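Aminotransferase, class III (Thermomicrobium roseum, PDB 6IO1) probably transfers amino groups between amines and carbonyl compounds as a thermostable, (S)-enantioselective omega-transaminase that uses pyridoxal 5'-phosphate as its cofactor. Local coordinates at residues V229-V235 / R374-L380; A407-R411 / A444-V449. All coordinates share one frame. Residue numbers count along the deposited sequence, not the author numbering.

Contact 1 of 2, residues V229-V235 / R374-L380; sequences VQGAGGV and RGKGLML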
loop_
_atom_site.group_PDB
_atom_site.type_symbol
_atom_site.label_atom_id
_atom_site.label_comp_id
_atom_site.label_asym_id
_atom_site.label_seq_id
_atom_site.Cartn_x
_atom_site.Cartn_y
_atom_site.Cartn_z
ATOM N N VAL B 229 11.321 -11.635 15.362
ATOM C CA VAL B 229 10.627 -12.908 15.498
ATOM C C VAL B 229 9.738 -13.064 14.274
ATOM O O VAL B 229 8.852 -12.232 14.038
ATOM C CB VAL B 229 9.800 -12.979 16.791
ATOM C CG1 VAL B 229 9.009 -14.278 16.842
ATOM C CG2 VAL B 229 10.700 -12.847 18.006
ATOM N N GLN B 230 9.979 -14.113 13.492
ATOM C CA GLN B 230 9.154 -14.359 12.317
ATOM C C GLN B 230 7.722 -14.619 12.760
ATOM O O GLN B 230 7.481 -15.418 13.665
ATOM C CB GLN B 230 9.700 -15.546 11.522
ATOM C CG GLN B 230 11.026 -15.263 10.830
ATOM C CD GLN B 230 11.695 -16.517 10.300
ATOM O OE1 GLN B 230 11.964 -17.456 11.048
ATOM N NE2 GLN B 230 11.970 -16.535 9.001
ATOM N N GLY B 231 6.770 -13.930 12.140
ATOM C CA GLY B 231 5.398 -13.992 12.607
ATOM C C GLY B 231 4.479 -14.859 11.775
ATOM O O GLY B 231 3.984 -15.884 12.253
ATOM N N ALA B 232 4.239 -14.457 10.525
ATOM C CA ALA B 232 3.354 -15.231 9.663
ATOM C C ALA B 232 3.960 -16.583 9.310
ATOM O O ALA B 232 3.224 -17.552 9.091
ATOM C CB ALA B 232 3.030 -14.444 8.396
ATOM N N GLY B 233 5.289 -16.664 9.241
ATOM C CA GLY B 233 5.947 -17.918 8.928
ATOM C C GLY B 233 5.744 -19.003 9.966
ATOM O O GLY B 233 5.967 -20.181 9.667
ATOM N N GLY B 234 5.335 -18.639 11.179
ATOM C CA GLY B 234 5.087 -19.640 12.199
ATOM C C GLY B 234 5.639 -19.331 13.576
ATOM O O GLY B 234 5.976 -20.255 14.323
ATOM N N VAL B 235 5.710 -18.045 13.930
ATOM C CA VAL B 235 6.193 -17.588 15.233
ATOM C C VAL B 235 7.503 -18.298 15.553
ATOM O O VAL B 235 7.594 -19.062 16.520
ATOM C CB VAL B 235 5.139 -17.802 16.336
ATOM C CG1 VAL B 235 5.576 -17.135 17.640
ATOM C CG2 VAL B 235 3.800 -17.242 15.892
ATOM N N ARG B 374 5.291 -22.283 21.490
ATOM C CA ARG B 374 6.364 -21.300 21.527
ATOM C C ARG B 374 5.772 -19.902 21.471
ATOM O O ARG B 374 4.649 -19.707 21.003
ATOM C CB ARG B 374 7.366 -21.507 20.382
ATOM C CG ARG B 374 6.757 -21.491 18.991
ATOM C CD ARG B 374 7.813 -21.796 17.943
ATOM N NE ARG B 374 7.256 -21.865 16.594
ATOM C CZ ARG B 374 6.784 -22.975 16.036
ATOM N NH1 ARG B 374 6.809 -24.119 16.709
ATOM N NH2 ARG B 374 6.298 -22.947 14.803
ATOM N N GLY B 375 6.515 -18.935 21.993
ATOM C CA GLY B 375 6.041 -17.568 21.961
ATOM C C GLY B 375 7.088 -16.586 22.427
ATOM O O GLY B 375 8.017 -16.932 23.165
ATOM N N LYS B 376 6.915 -15.346 21.979
ATOM C CA LYS B 376 7.686 -14.201 22.442
ATOM C C LYS B 376 6.723 -13.042 22.633
ATOM O O LYS B 376 6.016 -12.661 21.693
ATOM C CB LYS B 376 8.793 -13.828 21.455
ATOM C CG LYS B 376 9.653 -12.671 21.924
ATOM C CD LYS B 376 10.385 -13.011 23.210
ATOM C CE LYS B 376 11.217 -11.835 23.690
ATOM N NZ LYS B 376 11.794 -12.079 25.042
ATOM N N GLY B 377 6.674 -12.505 23.849
ATOM C CA GLY B 377 5.722 -11.446 24.131
ATOM C C GLY B 377 4.318 -11.963 23.905
ATOM O O GLY B 377 3.947 -13.043 24.376
ATOM N N LEU B 378 3.532 -11.210 23.145
ATOM C CA LEU B 378 2.164 -11.601 22.841
ATOM C C LEU B 378 2.047 -12.410 21.555
ATOM O O LEU B 378 0.927 -12.705 21.125
ATOM C CB LEU B 378 1.267 -10.367 22.773
ATOM C CG LEU B 378 0.669 -9.991 24.129
ATOM C CD1 LEU B 378 -0.337 -8.882 23.969
ATOM C CD2 LEU B 378 0.029 -11.202 24.791
ATOM N N MET B 379 3.167 -12.771 20.931
ATOM C CA MET B 379 3.151 -13.632 19.754
ATOM C C MET B 379 3.274 -15.079 20.212
ATOM O O MET B 379 4.297 -15.457 20.791
ATOM C CB MET B 379 4.293 -13.272 18.804
ATOM C CG MET B 379 4.354 -11.803 18.427
ATOM S SD MET B 379 5.832 -11.388 17.482
ATOM C CE MET B 379 5.735 -12.588 16.156
ATOM N N LEU B 380 2.246 -15.894 19.964
ATOM C CA LEU B 380 2.268 -17.267 20.450
ATOM C C LEU B 380 1.768 -18.220 19.374
ATOM O O LEU B 380 0.944 -17.855 18.533
ATOM C CB LEU B 380 1.427 -17.424 21.725
ATOM C CG LEU B 380 1.870 -16.576 22.921
ATOM C CD1 LEU B 380 0.894 -15.433 23.165
ATOM C CD2 LEU B 380 2.030 -17.429 24.170
#
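Met-379 reaches across to the loop 229-235 and overlaps Val-229 and the bare backbone of Gly-231: its CE lies 3.7 Å from Val-229 CG1 and 3.8 Å from Gly-231 CA. Val-235 packs on the root of the same side chain, its CG1 4.2 Å from Met-379 CB, and Val-229 CG2 meets the aliphatic part of Lys-376 at CG, 4.1 Å away; the amine of Lys-376 runs on to Gln-277. The partner is a beta hairpin, strands 370-376 and 379-384 joined by a type II' turn from Lys-376 to Met-379 with Gly-377 at positive phi, whereas 229-235 is the irregular loop following strand 221-226 of the other sheet, whose strand ends and loops help line the PMP pocket. Beside the apolar patch, Arg-374 clamps the loop's carbonyls: NH2 donates to Gly-234 O at 2.8 Å, and NE is shared between Val-235 O at 2.8 Å and Gly-234 O at 3.1 Å. Its NH1 forms salt bridges with Glu-372 and Glu-383, which hold the guanidinium from the hairpin side.

Contact 2 of 2, residues A407-R411 / A444-V449; sequences ATRRR and AALSDV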
loop_
_atom_site.group_PDB
_atom_site.type_symbol
_atom_site.label_atom_id
_atom_site.label_comp_id
_atom_site.label_asym_id
_atom_site.label_seq_id
_atom_site.Cartn_x
_atom_site.Cartn_y
_atom_site.Cartn_z
ATOM N N ALA B 407 -13.985 -24.640 14.847
ATOM C CA ALA B 407 -14.111 -24.993 16.259
ATOM C C ALA B 407 -13.835 -23.796 17.162
ATOM O O ALA B 407 -14.580 -23.540 18.116
ATOM C CB ALA B 407 -13.171 -26.150 16.594
ATOM N N THR B 408 -12.756 -23.056 16.886
ATOM C CA THR B 408 -12.437 -21.879 17.689
ATOM C C THR B 408 -13.533 -20.831 17.578
ATOM O O THR B 408 -13.946 -20.247 18.588
ATOM C CB THR B 408 -11.101 -21.277 17.252
ATOM O OG1 THR B 408 -11.120 -21.053 15.838
ATOM C CG2 THR B 408 -9.944 -22.198 17.604
ATOM N N ARG B 409 -14.034 -20.567 16.372
ATOM C CA ARG B 409 -15.102 -19.540 16.219
ATOM C C ARG B 409 -16.358 -19.976 16.980
ATOM O O ARG B 409 -16.972 -19.141 17.656
ATOM C CB ARG B 409 -15.356 -19.262 14.737
ATOM C CG ARG B 409 -14.184 -18.558 14.073
ATOM C CD ARG B 409 -14.289 -18.403 12.573
ATOM N NE ARG B 409 -13.106 -17.725 12.079
ATOM C CZ ARG B 409 -12.953 -17.292 10.837
ATOM N NH1 ARG B 409 -13.950 -17.392 9.977
ATOM N NH2 ARG B 409 -11.807 -16.761 10.459
ATOM N N ARG B 410 -16.667 -21.271 16.948
ATOM C CA ARG B 410 -17.863 -21.775 17.669
ATOM C C ARG B 410 -17.692 -21.467 19.161
ATOM O O ARG B 410 -18.694 -21.105 19.806
ATOM C CB ARG B 410 -18.028 -23.280 17.432
ATOM C CG ARG B 410 -18.810 -23.628 16.174
ATOM C CD ARG B 410 -18.133 -23.152 14.903
ATOM N NE ARG B 410 -18.983 -23.321 13.733
ATOM C CZ ARG B 410 -19.138 -24.461 13.072
ATOM N NH1 ARG B 410 -19.935 -24.512 12.017
ATOM N NH2 ARG B 410 -18.497 -25.547 13.467
ATOM N N ARG B 411 -16.460 -21.568 19.669
ATOM C CA ARG B 411 -16.200 -21.368 21.122
ATOM C C ARG B 411 -15.989 -19.885 21.475
ATOM O O ARG B 411 -15.510 -19.619 22.589
ATOM C CB ARG B 411 -15.110 -22.325 21.610
ATOM C CG ARG B 411 -15.677 -23.657 22.080
ATOM C CD ARG B 411 -14.675 -24.771 22.247
ATOM N NE ARG B 411 -15.339 -26.063 22.321
ATOM C CZ ARG B 411 -16.074 -26.479 23.342
ATOM N NH1 ARG B 411 -16.372 -25.652 24.328
ATOM N NH2 ARG B 411 -16.504 -27.726 23.376
ATOM N N ALA B 444 -10.284 -26.085 24.402
ATOM C CA ALA B 444 -11.588 -26.703 24.065
ATOM C C ALA B 444 -11.679 -26.934 22.551
ATOM O O ALA B 444 -12.129 -28.024 22.147
ATOM C CB ALA B 444 -12.706 -25.814 24.551
ATOM N N ALA B 445 -11.230 -25.959 21.751
ATOM C CA ALA B 445 -11.280 -26.074 20.274
ATOM C C ALA B 445 -10.404 -27.247 19.820
ATOM O O ALA B 445 -10.856 -28.029 18.962
ATOM C CB ALA B 445 -10.825 -24.777 19.651
ATOM N N LEU B 446 -9.213 -27.377 20.413
ATOM C CA LEU B 446 -8.297 -28.466 20.091
ATOM C C LEU B 446 -8.904 -29.811 20.463
ATOM O O LEU B 446 -8.791 -30.786 19.708
ATOM C CB LEU B 446 -6.962 -28.263 20.809
ATOM C CG LEU B 446 -5.992 -27.233 20.226
ATOM C CD1 LEU B 446 -4.943 -26.846 21.259
ATOM C CD2 LEU B 446 -5.331 -27.764 18.963
ATOM N N SER B 447 -9.555 -29.882 21.629
ATOM C CA SER B 447 -10.231 -31.113 22.029
ATOM C C SER B 447 -11.369 -31.458 21.075
ATOM O O SER B 447 -11.583 -32.630 20.752
ATOM C CB SER B 447 -10.749 -30.983 23.460
ATOM O OG SER B 447 -9.678 -30.926 24.385
ATOM N N ASP B 448 -12.124 -30.453 20.631
ATOM C CA ASP B 448 -13.219 -30.706 19.701
ATOM C C ASP B 448 -12.706 -31.342 18.418
ATOM O O ASP B 448 -13.280 -32.318 17.918
ATOM C CB ASP B 448 -13.967 -29.410 19.389
ATOM C CG ASP B 448 -14.601 -28.793 20.614
ATOM O OD1 ASP B 448 -14.814 -29.521 21.606
ATOM O OD2 ASP B 448 -14.887 -27.578 20.585
ATOM N N VAL B 449 -11.614 -30.808 17.874
ATOM C CA VAL B 449 -11.159 -31.296 16.576
ATOM C C VAL B 449 -10.423 -32.626 16.711
ATOM O O VAL B 449 -10.629 -33.542 15.907
ATOM C CB VAL B 449 -10.293 -30.239 15.873
ATOM C CG1 VAL B 449 -9.691 -30.826 14.611
ATOM C CG2 VAL B 449 -11.128 -29.015 15.542
#
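The last turn of helix 400-410 lies against helix 432-450, and the backbones come closest at Ala-407 and Ala-445, whose CA atoms are only 5.0 Å apart. Such an approach depends on small residues: Ala-407 CB and Ala-445 CB touch at 4.1 Å, Ala-407 CB also meets Val-449 CG2 at 3.7 Å, and Thr-408 CG2 presses on Ala-445 CB at 3.4 Å. Thr-408 turns its OG1 back to the carbonyls of Leu-404 and Glu-405, so its methyl serves the packing. This is close helix-helix packing in the C-terminal part of the class III aminotransferase fold, and Thr-408 also touches Ile-413, Val-415 and Cys-417 of the strand that follows. Arg-411, the first residue to leave the helical conformation, spans the outer edge of the seam. Its CD is unusually close to Ala-444 CB, at 3.2 Å, and its guanidinium makes a bidentate salt bridge with Asp-448: Arg-411 NH2 to Asp-448 OD1 at 3.0 Å, and NE to OD2 at 2.3 Å, shorter than a normal hydrogen bond, so this exposed side chain is probably modelled imprecisely. Arg-409 heads to the second subunit, donating from NH2 to Phe-90 O of that chain. Alanines offer no side-chain length to hold the helices apart, so the backbones close up, while the charges pair at the exposed edge, linking the residue just after helix 400-410 to the last turn of helix 432-450.

In the fold
Both contacts draw on the C-terminal portion of the chain but lie at different depths. Contact 1 is buried, its centre about 9 Å from the centre of the chain, and Gly-231 lies about 6 Å from the bound PMP; Glu-227, a residue of the PMP pocket, accepts a hydrogen bond from Gly-231 N. The centre of contact 2 is about 25 Å from the centre of the chain. The centres of contact 1 and contact 2 are about 21 Å apart and the nearest atoms of contacts 1 and 2 about 11 Å apart, so they do not touch. They are nevertheless connected through the chain: strand 379-384, entered by contact 1, is followed by helix 400-410 of contact 2, and strands 413-418 and 421-424 then return to the sheet that contains the hairpin.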